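Side-chain contacts in SAM-dependent methyltransferase (Streptococcus pneumoniae, PDB 3KR9), which probably transfers a methyl group from S-adenosylmethionine to N1 of adenine 22 in tRNA: residues K187-L192 with Q215-V220; D124-W129 with E151-E156. All blocks are in the same frame, centred on the assembly; numbering follows the deposited sequence.

Interaction 1 (K187-L192 with Q215-V220)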
loop_
_atom_site.group_PDB
_atom_site.type_symbol
_atom_site.label_atom_id
_atom_site.label_comp_id
_atom_site.label_asym_id
_atom_site.label_seq_id
_atom_site.Cartn_x
_atom_site.Cartn_y
_atom_site.Cartn_z
ATOM N N LYS A 187 -6.869 -14.735 -13.094
ATOM C CA LYS A 187 -7.550 -13.794 -13.973
ATOM C C LYS A 187 -6.495 -13.068 -14.817
ATOM O O LYS A 187 -6.661 -12.849 -16.029
ATOM C CB LYS A 187 -8.455 -12.824 -13.173
ATOM C CG LYS A 187 -9.683 -12.309 -13.949
ATOM C CD LYS A 187 -10.381 -11.136 -13.230
ATOM C CE LYS A 187 -11.426 -10.427 -14.135
ATOM N NZ LYS A 187 -12.768 -11.134 -14.134
ATOM N N GLU A 188 -5.363 -12.754 -14.195
ATOM C CA GLU A 188 -4.301 -12.116 -14.958
ATOM C C GLU A 188 -3.707 -13.056 -16.018
ATOM O O GLU A 188 -3.350 -12.612 -17.103
ATOM C CB GLU A 188 -3.210 -11.558 -14.046
ATOM C CG GLU A 188 -2.168 -10.787 -14.812
ATOM C CD GLU A 188 -2.706 -9.511 -15.487
ATOM O OE1 GLU A 188 -3.686 -8.931 -14.988
ATOM O OE2 GLU A 188 -2.119 -9.082 -16.508
ATOM N N ALA A 189 -3.565 -14.334 -15.690
ATOM C CA ALA A 189 -3.124 -15.315 -16.699
ATOM C C ALA A 189 -4.058 -15.327 -17.928
ATOM O O ALA A 189 -3.602 -15.207 -19.071
ATOM C CB ALA A 189 -3.059 -16.674 -16.094
ATOM N N GLU A 190 -5.367 -15.423 -17.706
ATOM C CA GLU A 190 -6.275 -15.413 -18.854
ATOM C C GLU A 190 -6.234 -14.118 -19.647
ATOM O O GLU A 190 -6.279 -14.152 -20.877
ATOM C CB GLU A 190 -7.699 -15.841 -18.501
ATOM C CG GLU A 190 -8.452 -14.948 -17.593
ATOM C CD GLU A 190 -9.480 -15.742 -16.789
ATOM O OE1 GLU A 190 -9.126 -16.858 -16.322
ATOM O OE2 GLU A 190 -10.633 -15.263 -16.636
ATOM N N LYS A 191 -6.105 -12.972 -18.974
ATOM C CA LYS A 191 -5.890 -11.740 -19.734
ATOM C C LYS A 191 -4.673 -11.885 -20.647
ATOM O O LYS A 191 -4.750 -11.589 -21.846
ATOM C CB LYS A 191 -5.734 -10.503 -18.836
ATOM C CG LYS A 191 -7.035 -9.990 -18.265
ATOM C CD LYS A 191 -6.799 -8.673 -17.508
ATOM C CE LYS A 191 -7.642 -8.598 -16.251
ATOM N NZ LYS A 191 -7.308 -7.347 -15.477
ATOM N N LEU A 192 -3.549 -12.314 -20.083
ATOM C CA LEU A 192 -2.326 -12.490 -20.865
ATOM C C LEU A 192 -2.526 -13.507 -21.979
ATOM O O LEU A 192 -2.036 -13.332 -23.098
ATOM C CB LEU A 192 -1.170 -12.926 -19.972
ATOM C CG LEU A 192 -0.773 -11.909 -18.899
ATOM C CD1 LEU A 192 -0.027 -12.625 -17.806
ATOM C CD2 LEU A 192 0.080 -10.836 -19.533
ATOM N N GLN A 215 4.110 -18.225 -17.696
ATOM C CA GLN A 215 4.797 -19.307 -16.961
ATOM C C GLN A 215 5.040 -18.918 -15.524
ATOM O O GLN A 215 4.896 -19.744 -14.614
ATOM C CB GLN A 215 6.146 -19.628 -17.604
ATOM C CG GLN A 215 6.017 -20.361 -18.913
ATOM C CD GLN A 215 5.363 -21.711 -18.728
ATOM O OE1 GLN A 215 4.158 -21.855 -18.919
ATOM N NE2 GLN A 215 6.151 -22.705 -18.309
ATOM N N ALA A 216 5.456 -17.670 -15.321
ATOM C CA ALA A 216 5.755 -17.189 -13.964
ATOM C C ALA A 216 4.537 -17.423 -13.119
ATOM O O ALA A 216 4.634 -17.933 -12.009
ATOM C CB ALA A 216 6.108 -15.700 -13.964
ATOM N N ILE A 217 3.371 -17.058 -13.662
ATOM C CA ILE A 217 2.123 -17.242 -12.935
ATOM C C ILE A 217 1.846 -18.726 -12.671
ATOM O O ILE A 217 1.551 -19.107 -11.545
ATOM C CB ILE A 217 0.930 -16.547 -13.653
ATOM C CG1 ILE A 217 1.103 -15.015 -13.620
ATOM C CG2 ILE A 217 -0.408 -16.933 -13.029
ATOM C CD1 ILE A 217 0.234 -14.251 -14.637
ATOM N N LYS A 218 1.932 -19.551 -13.724
ATOM C CA LYS A 218 1.754 -21.012 -13.610
ATOM C C LYS A 218 2.639 -21.607 -12.530
ATOM O O LYS A 218 2.177 -22.375 -11.678
ATOM C CB LYS A 218 2.050 -21.717 -14.950
ATOM C CG LYS A 218 1.050 -21.431 -16.067
ATOM C CD LYS A 218 1.171 -22.478 -17.217
ATOM C CE LYS A 218 0.716 -21.929 -18.585
ATOM N NZ LYS A 218 -0.736 -21.529 -18.654
ATOM N N GLU A 219 3.917 -21.252 -12.556
ATOM C CA GLU A 219 4.838 -21.696 -11.529
ATOM C C GLU A 219 4.384 -21.305 -10.113
ATOM O O GLU A 219 4.302 -22.170 -9.227
ATOM C CB GLU A 219 6.251 -21.183 -11.840
ATOM C CG GLU A 219 6.701 -21.626 -13.247
ATOM C CD GLU A 219 8.018 -21.026 -13.709
ATOM O OE1 GLU A 219 8.379 -19.931 -13.239
ATOM O OE2 GLU A 219 8.695 -21.655 -14.561
ATOM N N VAL A 220 4.066 -20.014 -9.895
ATOM C CA VAL A 220 3.718 -19.549 -8.542
ATOM C C VAL A 220 2.380 -20.134 -8.046
ATOM O O VAL A 220 2.161 -20.272 -6.844
ATOM C CB VAL A 220 3.754 -17.995 -8.434
ATOM C CG1 VAL A 220 2.470 -17.331 -9.098
ATOM C CG2 VAL A 220 4.014 -17.530 -6.969
#
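With CG1 anti to the carbonyl carbon (chi1 -67°) and chi2 at 163°, Ile217 sends CD1 to Leu192 while CG2, anti to the backbone N, faces Ala189. Leu192 is turned in the same sense about its first torsion and brings CD1 to the meeting point. There Leu192 CD1 and Ile217 CD1 come within 3.6 Å, methyl against methyl, the two side chains crossing at a slant. The shorter arm, Ile217 CG2, faces Ala189 CB at 4.1 Å, and Ile217 CD1 also lies 3.9 Å from the backbone N of Ala189. One isoleucine thus covers Glu188, Ala189 and Leu192, about one turn of the facing helix. Glu188 CG borders Ile217 CD1 at 4.2 Å, while its carboxylate turns off to the side of Lys191, whose NZ makes a long ion pair of 4.0 Å with Glu188 OE1. The segments belong to helices 179-198 and 204-221, which form an antiparallel helical hairpin: their local axes run at 154° and approach to 9.9 Å, with the CA atoms of Ala189 and Ile217 6.7 Å apart. Trp185 and Phe169 add aromatic surface around Ile217, and a salt bridge from Lys218 to Glu193 also joins the two helices. Between the segments themselves no hydrogen bond forms and just 132 Å² is buried, which implies that shape and van der Waals contact, centred on one buried isoleucine, hold this part of the pair.

Interaction 2 (D124-W129 with E151-E156)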
loop_
_atom_site.group_PDB
_atom_site.type_symbol
_atom_site.label_atom_id
_atom_site.label_comp_id
_atom_site.label_asym_id
_atom_site.label_seq_id
_atom_site.Cartn_x
_atom_site.Cartn_y
_atom_site.Cartn_z
ATOM N N ASP A 124 5.100 -4.571 -7.924
ATOM C CA ASP A 124 6.438 -5.020 -8.215
ATOM C C ASP A 124 7.439 -3.886 -8.170
ATOM O O ASP A 124 8.416 -4.026 -7.430
ATOM C CB ASP A 124 6.524 -5.836 -9.530
ATOM C CG ASP A 124 6.066 -5.066 -10.772
ATOM O OD1 ASP A 124 5.324 -4.078 -10.696
ATOM O OD2 ASP A 124 6.417 -5.527 -11.871
ATOM N N ASP A 125 7.188 -2.763 -8.889
ATOM C CA ASP A 125 8.105 -1.587 -8.844
ATOM C C ASP A 125 8.177 -0.979 -7.456
ATOM O O ASP A 125 9.210 -0.491 -7.052
ATOM C CB ASP A 125 7.696 -0.429 -9.821
ATOM C CG ASP A 125 7.495 -0.929 -11.259
ATOM O OD1 ASP A 125 8.318 -1.729 -11.699
ATOM O OD2 ASP A 125 6.507 -0.576 -11.923
ATOM N N LEU A 126 7.107 -0.999 -6.697
ATOM C CA LEU A 126 7.270 -0.510 -5.323
ATOM C C LEU A 126 8.206 -1.470 -4.496
ATOM O O LEU A 126 8.879 -1.026 -3.572
ATOM C CB LEU A 126 5.889 -0.454 -4.611
ATOM C CG LEU A 126 5.817 -0.045 -3.137
ATOM C CD1 LEU A 126 6.524 1.319 -2.842
ATOM C CD2 LEU A 126 4.278 0.040 -2.753
ATOM N N ARG A 127 8.165 -2.773 -4.778
ATOM C CA ARG A 127 8.943 -3.720 -3.936
ATOM C C ARG A 127 10.434 -3.474 -4.250
ATOM O O ARG A 127 11.282 -3.549 -3.380
ATOM C CB ARG A 127 8.531 -5.176 -4.213
ATOM C CG ARG A 127 7.203 -5.560 -3.641
ATOM C CD ARG A 127 7.013 -7.140 -3.696
ATOM N NE ARG A 127 5.717 -7.519 -3.147
ATOM C CZ ARG A 127 4.601 -7.586 -3.868
ATOM N NH1 ARG A 127 4.640 -7.416 -5.197
ATOM N NH2 ARG A 127 3.453 -7.903 -3.272
ATOM N N ILE A 128 10.727 -3.174 -5.519
ATOM C CA ILE A 128 12.123 -2.848 -5.985
ATOM C C ILE A 128 12.580 -1.572 -5.293
ATOM O O ILE A 128 13.670 -1.464 -4.713
ATOM C CB ILE A 128 12.119 -2.718 -7.528
ATOM C CG1 ILE A 128 11.934 -4.105 -8.126
ATOM C CG2 ILE A 128 13.407 -1.938 -8.105
ATOM C CD1 ILE A 128 11.403 -4.094 -9.540
ATOM N N TRP A 129 11.719 -0.597 -5.304
ATOM C CA TRP A 129 12.052 0.657 -4.633
ATOM C C TRP A 129 12.357 0.430 -3.165
ATOM O O TRP A 129 13.390 0.913 -2.650
ATOM C CB TRP A 129 10.907 1.675 -4.778
ATOM C CG TRP A 129 11.377 2.984 -4.277
ATOM C CD1 TRP A 129 12.012 3.950 -4.993
ATOM C CD2 TRP A 129 11.314 3.443 -2.920
ATOM N NE1 TRP A 129 12.338 5.004 -4.143
ATOM C CE2 TRP A 129 11.949 4.693 -2.869
ATOM C CE3 TRP A 129 10.819 2.886 -1.730
ATOM C CZ2 TRP A 129 12.058 5.437 -1.686
ATOM C CZ3 TRP A 129 10.953 3.608 -0.547
ATOM C CH2 TRP A 129 11.534 4.903 -0.548
ATOM N N GLU A 151 -3.450 -5.372 -2.917
ATOM C CA GLU A 151 -2.362 -5.889 -2.042
ATOM C C GLU A 151 -2.049 -4.836 -0.981
ATOM O O GLU A 151 -2.210 -3.628 -1.244
ATOM C CB GLU A 151 -1.109 -6.169 -2.883
ATOM C CG GLU A 151 -1.356 -7.242 -3.953
ATOM C CD GLU A 151 -0.092 -7.623 -4.666
ATOM O OE1 GLU A 151 0.968 -7.221 -4.178
ATOM O OE2 GLU A 151 -0.142 -8.296 -5.719
ATOM N N ILE A 152 -1.673 -5.298 0.208
ATOM C CA ILE A 152 -1.194 -4.453 1.328
ATOM C C ILE A 152 0.234 -4.945 1.723
ATOM O O ILE A 152 0.423 -6.141 2.014
ATOM C CB ILE A 152 -2.139 -4.590 2.576
ATOM C CG1 ILE A 152 -3.558 -4.067 2.247
ATOM C CG2 ILE A 152 -1.536 -3.912 3.842
ATOM C CD1 ILE A 152 -4.594 -4.504 3.264
ATOM N N LEU A 153 1.226 -4.036 1.745
ATOM C CA LEU A 153 2.583 -4.380 2.093
ATOM C C LEU A 153 2.922 -3.715 3.411
ATOM O O LEU A 153 2.694 -2.504 3.570
ATOM C CB LEU A 153 3.563 -3.859 1.049
ATOM C CG LEU A 153 3.698 -4.601 -0.268
ATOM C CD1 LEU A 153 2.348 -4.993 -0.887
ATOM C CD2 LEU A 153 4.535 -3.694 -1.232
ATOM N N VAL A 154 3.459 -4.502 4.352
ATOM C CA VAL A 154 3.878 -3.943 5.648
ATOM C C VAL A 154 5.408 -3.950 5.659
ATOM O O VAL A 154 6.013 -4.935 5.298
ATOM C CB VAL A 154 3.398 -4.787 6.850
ATOM C CG1 VAL A 154 3.685 -4.013 8.179
ATOM C CG2 VAL A 154 1.864 -5.172 6.755
ATOM N N VAL A 155 6.033 -2.869 6.104
ATOM C CA VAL A 155 7.423 -2.651 5.805
ATOM C C VAL A 155 8.038 -2.063 7.023
ATOM O O VAL A 155 7.400 -1.243 7.732
ATOM C CB VAL A 155 7.563 -1.600 4.641
ATOM C CG1 VAL A 155 9.041 -1.284 4.385
ATOM C CG2 VAL A 155 6.827 -2.115 3.373
ATOM N N GLU A 156 9.265 -2.490 7.315
ATOM C CA GLU A 156 10.000 -1.866 8.403
ATOM C C GLU A 156 11.438 -1.729 7.904
ATOM O O GLU A 156 11.760 -2.282 6.866
ATOM C CB GLU A 156 9.897 -2.750 9.670
ATOM C CG GLU A 156 8.413 -2.949 10.048
ATOM C CD GLU A 156 8.192 -3.803 11.301
ATOM O OE1 GLU A 156 9.080 -4.596 11.667
ATOM O OE2 GLU A 156 7.129 -3.660 11.931
HETATM O O HOH W 1 2.044 -8.009 -6.933
#
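The polar part of this contact is a salt bridge between Arg127 and Glu151. Arg127 NH2 donates to Glu151 OE1 at 2.7 Å with an N-H...O angle of 147°, on its syn side but clear of the carboxylate plane, and with the oxygen tilted out of the guanidinium plane; the two planes are turned 41° apart, so the pair is not a coplanar two-bond fork. Water 1 makes a second connection: it accepts from Arg127 NH1 at 3.2 Å and lies 2.5 Å from Glu151 OE2, a short contact in which its donor role is uncertain. The arginine chain, extended from CG to NE, carries the charge from the helix to the strand. Helix 123-132 here packs on the sheet of a class I Rossmann-like methyltransferase, its local axis 5° from that of strand 148-157, the reversed seventh strand in the 3-2-1-4-5-7-6 order characteristic of that class. Other polar partners fix the guanidinium further, Glu140 at NE and the Val167 carbonyl at NH1. Apolar contact comes from Leu153, whose CD2 meets Leu126 CD2 at 4.0 Å, the two side chains running alongside in opposing senses. Leu153 CD2 also lies over one guanidinium face and 4.1 Å from Arg127 CG, while Leu153 CD1 approaches Arg127 NH2 to 3.9 Å.

The two contacts share no helix or strand and do not touch, their nearest atoms being about 9 Å apart. The centre of interaction 2 is about 7 Å from the centre of the chain; all four touching residues are buried, and a helix is joined to the sheet of the Rossmann-like domain. The centre of interaction 1 is about 22 Å from that point, where two helices late in the chain pair and one of four touching residues is buried. Chemistry does not simply follow depth: the buried contact combines charge, water and leucine methyls, whereas the peripheral one is apolar. Lys184 pairs with Glu151, so helix 179-198 is tied to the strand of interaction 2.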